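Local coordinates for putative short-chain dehydrogenase/reductase (Burkholderia xenovorans, PDB 5JY1), which binds NAD and, as a member of the short-chain dehydrogenase/reductase family, probably uses it to interconvert an alcohol and a carbonyl compound, at the interface of chains A and B. Residues are numbered along the deposited sequence; one frame, centred on the assembly and turned at random. Chains: chain A/B, Putative short-chain dehydrogenase/reductase.

Contact 1: the interface of chains A and B. Residues chain A 11, 233, 236-237, 242; chain B 11, 233, 236-237, 242.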
loop_
_atom_site.group_PDB
_atom_site.type_symbol
_atom_site.label_atom_id
_atom_site.label_comp_id
_atom_site.label_asym_id
_atom_site.label_seq_id
_atom_site.Cartn_x
_atom_site.Cartn_y
_atom_site.Cartn_z
ATOM N N LEU A 11 -20.202 9.437 -22.534
ATOM C CA LEU A 11 -20.214 8.734 -21.258
ATOM C C LEU A 11 -20.802 9.556 -20.124
ATOM O O LEU A 11 -21.103 8.988 -19.067
ATOM C CB LEU A 11 -18.795 8.296 -20.890
ATOM C CG LEU A 11 -18.216 7.136 -21.708
ATOM C CD1 LEU A 11 -16.761 6.892 -21.358
ATOM C CD2 LEU A 11 -19.045 5.879 -21.489
ATOM N N PRO A 233 -9.260 11.074 -19.677
ATOM C CA PRO A 233 -10.056 9.837 -19.709
ATOM C C PRO A 233 -10.077 9.089 -18.392
ATOM O O PRO A 233 -11.055 8.383 -18.117
ATOM C CB PRO A 233 -9.381 9.017 -20.822
ATOM C CG PRO A 233 -8.721 10.048 -21.687
ATOM C CD PRO A 233 -8.205 11.056 -20.707
ATOM N N VAL A 236 -12.757 10.826 -16.630
ATOM C CA VAL A 236 -14.041 10.403 -17.185
ATOM C C VAL A 236 -14.452 9.047 -16.615
ATOM O O VAL A 236 -15.613 8.840 -16.244
ATOM C CB VAL A 236 -13.978 10.378 -18.725
ATOM C CG1 VAL A 236 -15.232 9.711 -19.299
ATOM C CG2 VAL A 236 -13.863 11.801 -19.273
ATOM N N PHE A 237 -13.509 8.102 -16.534
ATOM C CA PHE A 237 -13.808 6.808 -15.924
ATOM C C PHE A 237 -14.415 6.983 -14.537
ATOM O O PHE A 237 -15.496 6.455 -14.245
ATOM C CB PHE A 237 -12.539 5.955 -15.848
ATOM C CG PHE A 237 -12.717 4.652 -15.087
ATOM C CD1 PHE A 237 -13.484 3.617 -15.616
ATOM C CD2 PHE A 237 -12.092 4.464 -13.862
ATOM C CE1 PHE A 237 -13.648 2.424 -14.921
ATOM C CE2 PHE A 237 -12.237 3.265 -13.159
ATOM C CZ PHE A 237 -13.011 2.245 -13.695
ATOM N N MET A 242 -18.974 3.713 -15.673
ATOM C CA MET A 242 -17.953 2.675 -15.813
ATOM C C MET A 242 -17.329 2.314 -14.472
ATOM O O MET A 242 -16.882 1.177 -14.282
ATOM C CB MET A 242 -16.861 3.119 -16.782
ATOM C CG MET A 242 -17.346 3.403 -18.187
ATOM S SD MET A 242 -15.951 3.826 -19.257
ATOM C CE MET A 242 -15.153 2.225 -19.463
ATOM N N LEU B 11 -15.636 1.554 -27.429
ATOM C CA LEU B 11 -14.305 1.840 -26.912
ATOM C C LEU B 11 -13.255 0.842 -27.363
ATOM O O LEU B 11 -12.062 1.105 -27.172
ATOM C CB LEU B 11 -14.336 1.881 -25.385
ATOM C CG LEU B 11 -15.072 3.095 -24.840
ATOM C CD1 LEU B 11 -15.331 2.903 -23.358
ATOM C CD2 LEU B 11 -14.240 4.339 -25.094
ATOM N N PRO B 233 -17.065 -2.977 -17.188
ATOM C CA PRO B 233 -16.577 -1.639 -17.565
ATOM C C PRO B 233 -15.203 -1.300 -17.011
ATOM O O PRO B 233 -14.482 -0.509 -17.631
ATOM C CB PRO B 233 -17.655 -0.698 -16.997
ATOM C CG PRO B 233 -18.885 -1.543 -16.948
ATOM C CD PRO B 233 -18.392 -2.907 -16.548
ATOM N N VAL B 236 -12.958 -2.870 -19.462
ATOM C CA VAL B 236 -12.950 -2.057 -20.682
ATOM C C VAL B 236 -12.009 -0.870 -20.522
ATOM O O VAL B 236 -11.233 -0.548 -21.431
ATOM C CB VAL B 236 -14.377 -1.593 -21.042
ATOM C CG1 VAL B 236 -14.349 -0.539 -22.153
ATOM C CG2 VAL B 236 -15.227 -2.758 -21.478
ATOM N N PHE B 237 -12.086 -0.176 -19.376
ATOM C CA PHE B 237 -11.151 0.911 -19.095
ATOM C C PHE B 237 -9.714 0.467 -19.311
ATOM O O PHE B 237 -8.951 1.108 -20.043
ATOM C CB PHE B 237 -11.336 1.407 -17.658
ATOM C CG PHE B 237 -10.331 2.452 -17.242
ATOM C CD1 PHE B 237 -10.337 3.711 -17.826
ATOM C CD2 PHE B 237 -9.388 2.171 -16.265
ATOM C CE1 PHE B 237 -9.418 4.679 -17.436
ATOM C CE2 PHE B 237 -8.455 3.122 -15.881
ATOM C CZ PHE B 237 -8.470 4.383 -16.467
ATOM N N MET B 242 -8.547 4.765 -22.920
ATOM C CA MET B 242 -8.806 5.586 -21.744
ATOM C C MET B 242 -7.708 5.435 -20.710
ATOM O O MET B 242 -7.438 6.379 -19.956
ATOM C CB MET B 242 -10.152 5.226 -21.114
ATOM C CG MET B 242 -11.349 5.513 -22.000
ATOM S SD MET B 242 -12.879 5.091 -21.147
ATOM C CE MET B 242 -13.029 6.463 -19.994
#
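The helix preceding the final strand of the short-chain dehydrogenase/reductase fold, 227-239 in chain A and 227-238 in chain B, meets its two-fold copy here, together with the short 3-10 turn 241-243. On the symmetry axis the rings of A:Phe237 and B:Phe237 stack with centroids 4.3 Å apart and planes turned by 17°. The overlap is displaced toward the rims, with CG of each ring over a face of the other and CD1 of A:Phe237 3.7 Å from CB of B:Phe237. In each, CG stands anti to the backbone N (chi1 174° in A:Phe237), which aims the ring across the boundary. A flat aromatic group suits an axis where a residue must pack against itself.

Beside the rings, A:Met242 and B:Met242 pass at a slant, their SD atoms 3.8 Å apart, in a patch with no polar pairing across it. Each thioether chain is extended until a bend at chi3 (73° in A:Met242) turns the methyl into the partner. CE of A:Met242 then lies 3.4 Å from the carbonyl O of B:Pro233. The same methyl meets CD1 of B:Leu11 tip to tip at 4.0 Å and also touches CG1 of B:Val236. Unbranched and flexible, methionine can thread between B:Pro233, B:Val236 and B:Leu11 of the partner. The compact pyrrolidine of B:Pro233 packs alongside the methionine's backbone, its CB 3.6 Å from CA of A:Met242.

Contact 2: the interface of chains A and B. Residues chain A 238, 249-252, 258; chain B 238, 246, 249-251.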
loop_
_atom_site.group_PDB
_atom_site.type_symbol
_atom_site.label_atom_id
_atom_site.label_comp_id
_atom_site.label_asym_id
_atom_site.label_seq_id
_atom_site.Cartn_x
_atom_site.Cartn_y
_atom_site.Cartn_z
ATOM N N PHE A 238 -13.745 7.751 -13.677
ATOM C CA PHE A 238 -14.196 7.925 -12.303
ATOM C C PHE A 238 -15.397 8.848 -12.178
ATOM O O PHE A 238 -15.902 9.021 -11.062
ATOM C CB PHE A 238 -13.051 8.456 -11.431
ATOM C CG PHE A 238 -12.056 7.400 -11.045
ATOM C CD1 PHE A 238 -12.439 6.343 -10.234
ATOM C CD2 PHE A 238 -10.744 7.461 -11.483
ATOM C CE1 PHE A 238 -11.534 5.359 -9.870
ATOM C CE2 PHE A 238 -9.835 6.482 -11.128
ATOM C CZ PHE A 238 -10.232 5.429 -10.322
ATOM N N GLU A 249 -10.687 4.323 -3.931
ATOM C CA GLU A 249 -9.432 3.893 -4.522
ATOM C C GLU A 249 -8.531 5.076 -4.845
ATOM O O GLU A 249 -8.979 6.215 -4.980
ATOM C CB GLU A 249 -9.696 3.091 -5.800
ATOM C CG GLU A 249 -10.146 1.659 -5.535
ATOM C CD GLU A 249 -9.022 0.819 -4.952
ATOM O OE1 GLU A 249 -8.305 0.157 -5.726
ATOM O OE2 GLU A 249 -8.832 0.840 -3.717
ATOM N N THR A 250 -7.238 4.778 -4.951
ATOM C CA THR A 250 -6.233 5.694 -5.467
ATOM C C THR A 250 -5.702 5.105 -6.768
ATOM O O THR A 250 -5.447 3.903 -6.839
ATOM C CB THR A 250 -5.084 5.877 -4.467
ATOM O OG1 THR A 250 -4.625 4.585 -4.021
ATOM C CG2 THR A 250 -5.538 6.696 -3.272
ATOM N N LEU A 251 -5.570 5.930 -7.801
ATOM C CA LEU A 251 -5.066 5.445 -9.081
ATOM C C LEU A 251 -3.989 6.394 -9.582
ATOM O O LEU A 251 -4.207 7.611 -9.659
ATOM C CB LEU A 251 -6.190 5.311 -10.126
ATOM C CG LEU A 251 -5.754 4.631 -11.428
ATOM C CD1 LEU A 251 -5.490 3.141 -11.213
ATOM C CD2 LEU A 251 -6.795 4.859 -12.526
ATOM N N HIS A 252 -2.823 5.840 -9.907
ATOM C CA HIS A 252 -1.764 6.634 -10.505
ATOM C C HIS A 252 -1.982 6.730 -12.007
ATOM O O HIS A 252 -2.136 5.708 -12.682
ATOM C CB HIS A 252 -0.401 6.010 -10.209
ATOM C CG HIS A 252 -0.086 5.943 -8.745
ATOM N ND1 HIS A 252 -0.520 4.912 -7.943
ATOM C CD2 HIS A 252 0.593 6.793 -7.938
ATOM C CE1 HIS A 252 -0.109 5.121 -6.701
ATOM N NE2 HIS A 252 0.570 6.255 -6.672
ATOM N N HIS A 258 4.989 5.695 -10.757
ATOM C CA HIS A 258 4.909 5.153 -9.399
ATOM C C HIS A 258 5.756 3.896 -9.211
ATOM O O HIS A 258 6.164 3.597 -8.081
ATOM C CB HIS A 258 3.447 4.859 -9.053
ATOM C CG HIS A 258 2.842 3.794 -9.908
ATOM N ND1 HIS A 258 2.777 2.479 -9.506
ATOM C CD2 HIS A 258 2.308 3.838 -11.156
ATOM C CE1 HIS A 258 2.242 1.753 -10.475
ATOM N NE2 HIS A 258 1.947 2.554 -11.486
ATOM N N PHE B 238 -9.331 -0.639 -18.683
ATOM C CA PHE B 238 -7.957 -1.125 -18.748
ATOM C C PHE B 238 -7.621 -1.797 -20.065
ATOM O O PHE B 238 -6.467 -2.203 -20.255
ATOM C CB PHE B 238 -7.692 -2.091 -17.587
ATOM C CG PHE B 238 -7.443 -1.387 -16.278
ATOM C CD1 PHE B 238 -6.334 -0.560 -16.126
ATOM C CD2 PHE B 238 -8.309 -1.547 -15.211
ATOM C CE1 PHE B 238 -6.085 0.089 -14.933
ATOM C CE2 PHE B 238 -8.073 -0.897 -14.008
ATOM C CZ PHE B 238 -6.959 -0.078 -13.866
ATOM N N VAL B 246 -1.831 4.688 -17.831
ATOM C CA VAL B 246 -1.946 3.953 -16.572
ATOM C C VAL B 246 -1.307 2.578 -16.767
ATOM O O VAL B 246 -1.736 1.815 -17.638
ATOM C CB VAL B 246 -3.416 3.796 -16.140
ATOM C CG1 VAL B 246 -3.517 3.061 -14.796
ATOM C CG2 VAL B 246 -4.153 5.156 -16.079
ATOM N N GLU B 249 -0.689 -0.782 -12.191
ATOM C CA GLU B 249 -1.587 -0.440 -11.094
ATOM C C GLU B 249 -2.433 -1.638 -10.689
ATOM O O GLU B 249 -2.622 -2.591 -11.450
ATOM C CB GLU B 249 -2.505 0.724 -11.489
ATOM C CG GLU B 249 -1.848 2.094 -11.421
ATOM C CD GLU B 249 -1.483 2.486 -10.006
ATOM O OE1 GLU B 249 -2.284 3.187 -9.336
ATOM O OE2 GLU B 249 -0.394 2.080 -9.555
ATOM N N THR B 250 -2.927 -1.575 -9.456
ATOM C CA THR B 250 -3.914 -2.505 -8.933
ATOM C C THR B 250 -5.164 -1.703 -8.621
ATOM O O THR B 250 -5.072 -0.617 -8.044
ATOM C CB THR B 250 -3.401 -3.203 -7.667
ATOM O OG1 THR B 250 -2.982 -2.215 -6.709
ATOM C CG2 THR B 250 -2.239 -4.115 -7.994
ATOM N N LEU B 251 -6.325 -2.214 -9.022
ATOM C CA LEU B 251 -7.577 -1.505 -8.790
ATOM C C LEU B 251 -8.608 -2.463 -8.221
ATOM O O LEU B 251 -8.843 -3.533 -8.784
ATOM C CB LEU B 251 -8.118 -0.854 -10.070
ATOM C CG LEU B 251 -9.308 0.089 -9.816
ATOM C CD1 LEU B 251 -8.858 1.387 -9.107
ATOM C CD2 LEU B 251 -10.065 0.380 -11.115
#
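B:Glu249 reaches chain A because its CG lies anti to its own carbonyl carbon and its chain then folds at chi2 (-66°), carrying the carboxylate over strand 250-253 of chain A, at A:His252. There A:His252, with CG beside its own backbone N, holds its ring nitrogen ND1 next to its amide, and both converge on one carboxylate oxygen. OE1 of B:Glu249 accepts from the backbone N of A:His252 at 2.8 Å, a nearly straight bond (174° at H), and from ND1 of the imidazole, also at 2.8 Å. The two donors come from the same face of the carboxylate, well tilted out of its plane, whereas OE1 lies close to the plane of the imidazole, at its edge. Ring and carboxylate are turned 88° against each other. Two bonds to one oxygen should restrain the flexible glutamate, and a nearby carboxylate may favour a positively charged histidine.

The other oxygen, OE2, sits above a face of the A:His258 ring, 3.1 Å from NE2. This is a poor direction for an N-H bond, and OE2 comes too near CE1 to be trusted, so the pairing is doubtful. CB of A:His258 itself packs on a face of the A:His252 ring and so helps to support it.

The aliphatic part of the glutamate has apolar work to do. A:Leu251 crosses it obliquely, with CD1 3.8 Å from CG of B:Glu249; a branched leucine tip suits this, filling the angle between the bent glutamate and B:Val246, whose CG1 lies 4.1 Å away from that CD1. In the two-fold counterpart B:Leu251 meets A:Glu249, where OE1 stands 3.6 Å from CA of B:Leu251.

The centres of contact 1 and contact 2 lie about 13 Å apart on one two-fold interface. They are joined by helix 227-239 of chain A and its counterpart in B: A:Phe237 serves contact 1 and A:Phe238 skirts contact 2, as do B:Phe237 and B:Phe238. The character changes between them, from an apolar patch made by the helix and the 3-10 turn to a mixed one, in which hydrogen bonds of a glutamate sit beside leucine and valine contacts. Helix and final strand together form one of the classic subunit interfaces of this family, so the pairing is plausibly part of a biological tetramer, matching the four copies in the deposited assembly.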